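Local coordinates for putative cobalamin synthesis related protein (Corynebacterium diphtheriae, PDB 2NPN) that binds S-adenosylmethionine and is probably a precorrin-6A synthase (deacetylating), a methyltransferase of cobalamin biosynthesis, at residues A[23-36]-A[51-65]. Numbering follows the deposited sequence. Where two conformers were deposited one is given.
Sequences ISGLRHAQAIVALD and IVDTHAPGTPIYAVT
I23 lies over one face of the H55 imidazole. Its CG1 sits 4.0 Å from the ring centroid, 15° off the ring normal, a CH-pi contact. CG2 of T54 lies over the opposite face, toward the rim. The Y62 ring meets V33 CG1 near its plane, at the CD2 edge, 4.2 Å away. With chi1 at -176°, Y62 turns its ring away from its own N and lies alongside V33, pointing the same way. The Y62 side chain also touches helix 78-98. The segments are two successive helix-strand units in the tetrapyrrole methylase family. Helix 42-55 makes the right-handed beta-alpha-beta crossover from strand 31-35 to strand 61-64, the outermost strand of a parallel sheet. Four backbone bonds join these strands: Y62 N to I32 O, A34 N to Y62 O, V64 N to A34 O and D36 N to V64 O, the last at 2.8 Å. At the C-terminal end of helix 42-55 and in the turn after it, I32 CD1 touches T59 CG2 (3.7 Å), V52 CG1 and the A56 methyl. On the V33 side of the sheet, L35 CD2 packs on V64 CB at 3.8 Å. Water 1 donates to L26 O and A29 O and accepts from T59 OG1 (3.0 Å). Water 3 bonds D36 OD2 and T65 OG1; D36 OD1 salt-bridges R48.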
ATOM      1  N   ILE A  23      -7.683  -4.156  14.542  1.00 11.98           N
ATOM      2  CA  ILE A  23      -7.388  -3.714  15.891  1.00 12.54           C
ATOM      3  C   ILE A  23      -7.279  -4.943  16.811  1.00 11.39           C
ATOM      4  O   ILE A  23      -6.360  -5.002  17.631  1.00 11.64           O
ATOM      5  CB  ILE A  23      -8.440  -2.704  16.417  1.00 12.86           C
ATOM      6  CG1 ILE A  23      -8.341  -1.386  15.619  1.00 13.15           C
ATOM      7  CG2 ILE A  23      -8.248  -2.481  17.921  1.00 13.97           C
ATOM      8  CD1 ILE A  23      -9.581  -0.539  15.756  1.00 13.48           C
ATOM      9  N   SER A  24      -8.182  -5.906  16.669  0.50 11.69           N
ATOM     10  CA  SER A  24      -8.102  -7.124  17.467  0.50 11.74           C
ATOM     11  C   SER A  24      -6.798  -7.877  17.208  0.50 11.60           C
ATOM     12  O   SER A  24      -6.148  -8.353  18.130  0.50 11.50           O
ATOM     13  CB  SER A  24      -9.281  -8.048  17.191  0.50 11.57           C
ATOM     14  OG  SER A  24      -9.311  -9.089  18.149  0.50  9.87           O
ATOM     15  N   GLY A  25      -6.397  -7.969  15.942  1.00 12.32           N
ATOM     16  CA  GLY A  25      -5.164  -8.636  15.624  1.00 12.51           C
ATOM     17  C   GLY A  25      -3.960  -7.937  16.252  1.00 12.06           C
ATOM     18  O   GLY A  25      -3.082  -8.575  16.821  1.00 13.69           O
ATOM     19  N   LEU A  26      -3.930  -6.612  16.186  1.00 12.37           N
ATOM     20  CA  LEU A  26      -2.831  -5.835  16.748  1.00 11.89           C
ATOM     21  C   LEU A  26      -2.740  -6.042  18.268  1.00 11.45           C
ATOM     22  O   LEU A  26      -1.661  -6.185  18.822  1.00 11.38           O
ATOM     23  CB  LEU A  26      -3.016  -4.348  16.433  1.00 13.56           C
ATOM     24  CG  LEU A  26      -2.793  -3.965  14.964  1.00 15.32           C
ATOM     25  CD1 LEU A  26      -3.349  -2.539  14.736  1.00 18.51           C
ATOM     26  CD2 LEU A  26      -1.307  -4.054  14.616  1.00 20.14           C
ATOM     27  N   ARG A  27      -3.901  -6.007  18.919  1.00 10.27           N
ATOM     28  CA  ARG A  27      -3.954  -6.145  20.371  1.00 10.46           C
ATOM     29  C   ARG A  27      -3.598  -7.520  20.883  1.00 10.55           C
ATOM     30  O   ARG A  27      -3.132  -7.630  22.020  1.00  9.97           O
ATOM     31  CB  ARG A  27      -5.309  -5.756  20.896  1.00  9.81           C
ATOM     32  CG  ARG A  27      -5.601  -4.301  20.673  1.00 13.26           C
ATOM     33  CD  ARG A  27      -6.787  -3.857  21.433  1.00 17.65           C
ATOM     34  NE  ARG A  27      -6.484  -3.724  22.854  1.00 19.36           N
ATOM     35  CZ  ARG A  27      -7.385  -3.482  23.803  1.00 22.31           C
ATOM     36  NH1 ARG A  27      -8.670  -3.358  23.499  1.00 26.63           N
ATOM     37  NH2 ARG A  27      -7.013  -3.380  25.055  1.00 22.81           N
ATOM     38  N   HIS A  28      -3.831  -8.543  20.067  1.00 10.53           N
ATOM     39  CA  HIS A  28      -3.453  -9.899  20.439  1.00 12.65           C
ATOM     40  C   HIS A  28      -2.027 -10.320  20.026  1.00 12.76           C
ATOM     41  O   HIS A  28      -1.532 -11.324  20.532  1.00 15.12           O
ATOM     42  CB  HIS A  28      -4.531 -10.871  19.920  1.00 12.14           C
ATOM     43  CG  HIS A  28      -5.844 -10.719  20.629  1.00 12.21           C
ATOM     44  ND1 HIS A  28      -6.172 -11.425  21.767  1.00 14.65           N
ATOM     45  CD2 HIS A  28      -6.902  -9.917  20.372  1.00 11.66           C
ATOM     46  CE1 HIS A  28      -7.378 -11.060  22.169  1.00 11.41           C
ATOM     47  NE2 HIS A  28      -7.846 -10.156  21.333  1.00 16.11           N
ATOM     48  N   ALA A  29      -1.345  -9.537  19.206  1.00 13.21           N
ATOM     49  CA  ALA A  29       0.015  -9.889  18.802  1.00 14.27           C
ATOM     50  C   ALA A  29       0.982  -9.657  19.932  1.00 14.97           C
ATOM     51  O   ALA A  29       0.975  -8.614  20.575  1.00 16.43           O
ATOM     52  CB  ALA A  29       0.467  -9.118  17.593  1.00 14.13           C
ATOM     53  N   GLN A  30       1.821 -10.655  20.141  1.00 15.92           N
ATOM     54  CA  GLN A  30       2.921 -10.579  21.094  1.00 15.08           C
ATOM     55  C   GLN A  30       4.193  -9.951  20.490  1.00 14.99           C
ATOM     56  O   GLN A  30       5.154  -9.639  21.227  1.00 14.93           O
ATOM     57  CB  GLN A  30       3.220 -11.964  21.605  1.00 16.49           C
ATOM     58  CG  GLN A  30       2.259 -12.394  22.685  1.00 18.63           C
ATOM     59  CD  GLN A  30       1.751 -13.809  22.479  1.00 20.75           C
ATOM     60  OE1 GLN A  30       1.760 -14.325  21.358  1.00 23.81           O
ATOM     61  NE2 GLN A  30       1.278 -14.430  23.548  1.00 23.24           N
ATOM     62  N   ALA A  31       4.215  -9.828  19.168  1.00 14.40           N
ATOM     63  CA  ALA A  31       5.260  -9.146  18.432  1.00 14.35           C
ATOM     64  C   ALA A  31       4.693  -8.555  17.166  1.00 14.86           C
ATOM     65  O   ALA A  31       3.787  -9.114  16.614  1.00 14.68           O
ATOM     66  CB  ALA A  31       6.402 -10.084  18.073  1.00 15.49           C
ATOM     67  N   ILE A  32       5.286  -7.444  16.732  1.00 16.23           N
ATOM     68  CA  ILE A  32       4.880  -6.726  15.538  1.00 16.54           C
ATOM     69  C   ILE A  32       6.080  -6.495  14.627  1.00 16.97           C
ATOM     70  O   ILE A  32       7.125  -6.025  15.065  1.00 17.32           O
ATOM     71  CB  ILE A  32       4.196  -5.385  15.862  1.00 16.16           C
ATOM     72  CG1 ILE A  32       2.921  -5.612  16.677  1.00 17.72           C
ATOM     73  CG2 ILE A  32       3.820  -4.667  14.554  1.00 18.32           C
ATOM     74  CD1 ILE A  32       2.240  -4.324  17.145  1.00 20.88           C
ATOM     75  N   VAL A  33       5.906  -6.821  13.347  1.00 16.22           N
ATOM     76  CA  VAL A  33       6.975  -6.691  12.333  1.00 17.11           C
ATOM     77  C   VAL A  33       6.430  -5.828  11.183  1.00 16.42           C
ATOM     78  O   VAL A  33       5.246  -5.881  10.814  1.00 17.34           O
ATOM     79  CB  VAL A  33       7.415  -8.066  11.756  1.00 17.56           C
ATOM     80  CG1 VAL A  33       8.525  -7.912  10.665  1.00 18.97           C
ATOM     81  CG2 VAL A  33       7.882  -9.028  12.883  1.00 18.61           C
ATOM     82  N   ALA A  34       7.322  -5.073  10.558  1.00 16.16           N
ATOM     83  CA  ALA A  34       6.962  -4.374   9.342  1.00 16.63           C
ATOM     84  C   ALA A  34       8.131  -4.459   8.373  1.00 16.93           C
ATOM     85  O   ALA A  34       9.273  -4.182   8.757  1.00 17.72           O
ATOM     86  CB  ALA A  34       6.641  -2.952   9.644  1.00 17.66           C
ATOM     87  N   LEU A  35       7.854  -4.875   7.135  1.00 17.10           N
ATOM     88  CA  LEU A  35       8.900  -4.954   6.113  1.00 18.05           C
ATOM     89  C   LEU A  35       8.845  -3.649   5.334  1.00 19.40           C
ATOM     90  O   LEU A  35       7.800  -3.308   4.776  1.00 21.09           O
ATOM     91  CB  LEU A  35       8.656  -6.168   5.207  1.00 18.17           C
ATOM     92  CG  LEU A  35       8.553  -7.515   5.948  1.00 18.74           C
ATOM     93  CD1 LEU A  35       8.143  -8.676   5.012  1.00 20.69           C
ATOM     94  CD2 LEU A  35       9.860  -7.863   6.685  1.00 18.78           C
ATOM     95  N   ASP A  36       9.942  -2.906   5.329  1.00 19.62           N
ATOM     96  CA  ASP A  36       9.984  -1.586   4.678  1.00 20.00           C
ATOM     97  C   ASP A  36      10.889  -1.577   3.450  1.00 20.18           C
ATOM     98  O   ASP A  36      11.872  -2.322   3.387  1.00 19.96           O
ATOM     99  CB  ASP A  36      10.438  -0.527   5.689  1.00 20.58           C
ATOM    100  CG  ASP A  36       9.423  -0.296   6.796  1.00 22.38           C
ATOM    101  OD1 ASP A  36       8.221  -0.568   6.584  1.00 25.00           O
ATOM    102  OD2 ASP A  36       9.830   0.187   7.874  1.00 25.29           O
ATOM    103  N   ILE A  51      -0.462   4.556  14.975  1.00 19.32           N
ATOM    104  CA  ILE A  51      -1.486   3.491  14.954  1.00 19.68           C
ATOM    105  C   ILE A  51      -1.256   2.438  16.035  1.00 20.84           C
ATOM    106  O   ILE A  51      -2.173   2.094  16.819  1.00 20.68           O
ATOM    107  CB  ILE A  51      -1.500   2.817  13.585  1.00 19.87           C
ATOM    108  CG1 ILE A  51      -2.113   3.766  12.571  1.00 18.83           C
ATOM    109  CG2 ILE A  51      -2.259   1.472  13.633  1.00 20.21           C
ATOM    110  CD1 ILE A  51      -2.006   3.268  11.147  1.00 20.11           C
ATOM    111  N   VAL A  52      -0.015   1.976  16.118  1.00 22.10           N
ATOM    112  CA  VAL A  52       0.423   1.000  17.115  1.00 22.90           C
ATOM    113  C   VAL A  52       0.358   1.560  18.558  1.00 22.78           C
ATOM    114  O   VAL A  52      -0.072   0.843  19.471  1.00 23.97           O
ATOM    115  CB  VAL A  52       1.859   0.473  16.788  1.00 23.72           C
ATOM    116  CG1 VAL A  52       2.455  -0.324  17.973  1.00 25.04           C
ATOM    117  CG2 VAL A  52       1.799  -0.382  15.525  1.00 22.62           C
ATOM    118  N   ASP A  53       0.767   2.820  18.750  1.00 22.88           N
ATOM    119  CA  ASP A  53       0.683   3.501  20.058  1.00 22.43           C
ATOM    120  C   ASP A  53      -0.750   3.557  20.560  1.00 22.21           C
ATOM    121  O   ASP A  53      -1.012   3.454  21.781  1.00 20.78           O
ATOM    122  CB  ASP A  53       1.252   4.925  19.983  1.00 22.26           C
ATOM    123  CG  ASP A  53       2.776   4.949  19.958  1.00 24.17           C
ATOM    124  OD1 ASP A  53       3.369   3.898  20.264  1.00 30.05           O
ATOM    125  OD2 ASP A  53       3.381   6.011  19.662  1.00 26.68           O
ATOM    126  N   THR A  54      -1.679   3.734  19.631  1.00 22.21           N
ATOM    127  CA  THR A  54      -3.080   3.849  19.985  1.00 22.64           C
ATOM    128  C   THR A  54      -3.703   2.505  20.329  1.00 22.96           C
ATOM    129  O   THR A  54      -4.444   2.407  21.305  1.00 22.83           O
ATOM    130  CB  THR A  54      -3.896   4.468  18.849  1.00 22.69           C
ATOM    131  OG1 THR A  54      -3.375   5.754  18.544  1.00 23.28           O
ATOM    132  CG2 THR A  54      -5.381   4.589  19.257  1.00 23.13           C
ATOM    133  N   HIS A  55      -3.421   1.467  19.540  1.00 24.00           N
ATOM    134  CA  HIS A  55      -4.152   0.191  19.699  1.00 24.13           C
ATOM    135  C   HIS A  55      -3.356  -0.911  20.381  1.00 24.75           C
ATOM    136  O   HIS A  55      -3.919  -1.688  21.174  1.00 26.44           O
ATOM    137  CB  HIS A  55      -4.747  -0.252  18.348  1.00 24.24           C
ATOM    138  CG  HIS A  55      -5.657   0.781  17.774  1.00 23.64           C
ATOM    139  ND1 HIS A  55      -6.905   1.025  18.296  1.00 23.20           N
ATOM    140  CD2 HIS A  55      -5.462   1.716  16.815  1.00 24.04           C
ATOM    141  CE1 HIS A  55      -7.456   2.046  17.665  1.00 23.72           C
ATOM    142  NE2 HIS A  55      -6.599   2.487  16.764  1.00 21.25           N
ATOM    143  N   ALA A  56      -2.062  -0.976  20.113  1.00 24.86           N
ATOM    144  CA  ALA A  56      -1.209  -1.976  20.748  1.00 24.69           C
ATOM    145  C   ALA A  56      -0.133  -1.260  21.507  1.00 24.02           C
ATOM    146  O   ALA A  56       1.057  -1.489  21.252  1.00 25.22           O
ATOM    147  CB  ALA A  56      -0.594  -2.928  19.722  1.00 24.54           C
ATOM    148  N   PRO A  57      -0.529  -0.360  22.425  1.00 24.02           N
ATOM    149  CA  PRO A  57       0.553   0.280  23.140  1.00 23.80           C
ATOM    150  C   PRO A  57       1.356  -0.766  23.892  1.00 23.49           C
ATOM    151  O   PRO A  57       0.814  -1.816  24.304  1.00 22.98           O
ATOM    152  CB  PRO A  57      -0.157   1.235  24.108  1.00 24.18           C
ATOM    153  CG  PRO A  57      -1.543   0.774  24.192  1.00 23.82           C
ATOM    154  CD  PRO A  57      -1.848   0.120  22.883  1.00 23.69           C
ATOM    155  N   GLY A  58       2.643  -0.488  24.026  1.00 23.08           N
ATOM    156  CA  GLY A  58       3.543  -1.363  24.732  1.00 22.61           C
ATOM    157  C   GLY A  58       4.042  -2.513  23.886  1.00 22.40           C
ATOM    158  O   GLY A  58       4.531  -3.497  24.437  1.00 23.12           O
ATOM    159  N   THR A  59       3.935  -2.399  22.556  1.00 22.07           N
ATOM    160  CA  THR A  59       4.449  -3.433  21.670  1.00 22.10           C
ATOM    161  C   THR A  59       5.353  -2.772  20.645  1.00 22.79           C
ATOM    162  O   THR A  59       4.853  -2.015  19.800  1.00 24.90           O
ATOM    163  CB  THR A  59       3.318  -4.213  20.966  1.00 20.86           C
ATOM    164  OG1 THR A  59       2.328  -4.601  21.929  1.00 23.15           O
ATOM    165  CG2 THR A  59       3.886  -5.454  20.288  1.00 21.77           C
ATOM    166  N   PRO A  60       6.682  -3.016  20.736  1.00 22.54           N
ATOM    167  CA  PRO A  60       7.583  -2.390  19.753  1.00 22.29           C
ATOM    168  C   PRO A  60       7.374  -2.907  18.342  1.00 21.94           C
ATOM    169  O   PRO A  60       7.006  -4.060  18.157  1.00 21.11           O
ATOM    170  CB  PRO A  60       8.986  -2.789  20.242  1.00 22.00           C
ATOM    171  CG  PRO A  60       8.780  -3.996  21.069  1.00 23.58           C
ATOM    172  CD  PRO A  60       7.420  -3.850  21.699  1.00 23.65           C
ATOM    173  N   ILE A  61       7.602  -2.041  17.358  1.00 22.24           N
ATOM    174  CA  ILE A  61       7.573  -2.465  15.960  1.00 21.39           C
ATOM    175  C   ILE A  61       8.989  -2.827  15.557  1.00 21.46           C
ATOM    176  O   ILE A  61       9.922  -1.983  15.699  1.00 21.55           O
ATOM    177  CB  ILE A  61       7.070  -1.346  15.035  1.00 21.35           C
ATOM    178  CG1 ILE A  61       5.632  -0.939  15.394  1.00 22.52           C
ATOM    179  CG2 ILE A  61       7.203  -1.786  13.575  1.00 22.60           C
ATOM    180  CD1 ILE A  61       5.146   0.361  14.656  1.00 24.86           C
ATOM    181  N   TYR A  62       9.156  -4.058  15.084  1.00 21.23           N
ATOM    182  CA  TYR A  62      10.411  -4.551  14.474  1.00 21.43           C
ATOM    183  C   TYR A  62      10.385  -4.251  12.978  1.00 20.84           C
ATOM    184  O   TYR A  62       9.765  -4.973  12.201  1.00 19.47           O
ATOM    185  CB  TYR A  62      10.557  -6.056  14.741  1.00 22.72           C
ATOM    186  CG  TYR A  62      11.850  -6.695  14.267  1.00 23.20           C
ATOM    187  CD1 TYR A  62      13.032  -6.527  14.983  1.00 26.23           C
ATOM    188  CD2 TYR A  62      11.871  -7.500  13.123  1.00 24.42           C
ATOM    189  CE1 TYR A  62      14.223  -7.132  14.567  1.00 24.93           C
ATOM    190  CE2 TYR A  62      13.061  -8.092  12.681  1.00 24.96           C
ATOM    191  CZ  TYR A  62      14.227  -7.907  13.412  1.00 25.06           C
ATOM    192  OH  TYR A  62      15.402  -8.513  12.994  1.00 25.48           O
ATOM    193  N   ALA A  63      11.018  -3.140  12.577  1.00 20.65           N
ATOM    194  CA  ALA A  63      10.980  -2.711  11.185  1.00 21.04           C
ATOM    195  C   ALA A  63      12.214  -3.241  10.461  1.00 21.13           C
ATOM    196  O   ALA A  63      13.346  -2.957  10.866  1.00 20.22           O
ATOM    197  CB  ALA A  63      10.902  -1.189  11.078  1.00 21.59           C
ATOM    198  N   VAL A  64      11.989  -4.054   9.435  1.00 20.58           N
ATOM    199  CA  VAL A  64      13.071  -4.625   8.646  1.00 21.48           C
ATOM    200  C   VAL A  64      13.243  -3.836   7.362  1.00 21.99           C
ATOM    201  O   VAL A  64      12.289  -3.731   6.567  1.00 21.62           O
ATOM    202  CB  VAL A  64      12.797  -6.095   8.308  1.00 21.63           C
ATOM    203  CG1 VAL A  64      13.965  -6.695   7.499  1.00 20.92           C
ATOM    204  CG2 VAL A  64      12.556  -6.876   9.575  1.00 20.88           C
ATOM    205  N   THR A  65      14.452  -3.301   7.164  1.00 22.17           N
ATOM    206  CA  THR A  65      14.777  -2.469   6.002  1.00 23.16           C
ATOM    207  C   THR A  65      15.917  -3.116   5.201  1.00 22.77           C
ATOM    208  O   THR A  65      16.683  -3.927   5.728  1.00 21.67           O
ATOM    209  CB  THR A  65      15.158  -1.009   6.425  1.00 23.46           C
ATOM    210  OG1 THR A  65      14.457  -0.653   7.628  1.00 26.06           O
ATOM    211  CG2 THR A  65      14.791  -0.015   5.320  1.00 24.64           C
TER
HETATM  212  O   HOH W   1      -0.009  -6.163  20.843  1.00 28.07           O
HETATM  213  O   HOH W   2       7.809  -6.786  18.269  1.00 26.17           O
HETATM  214  O   HOH W   3      12.199   1.474   8.310  1.00 41.15           O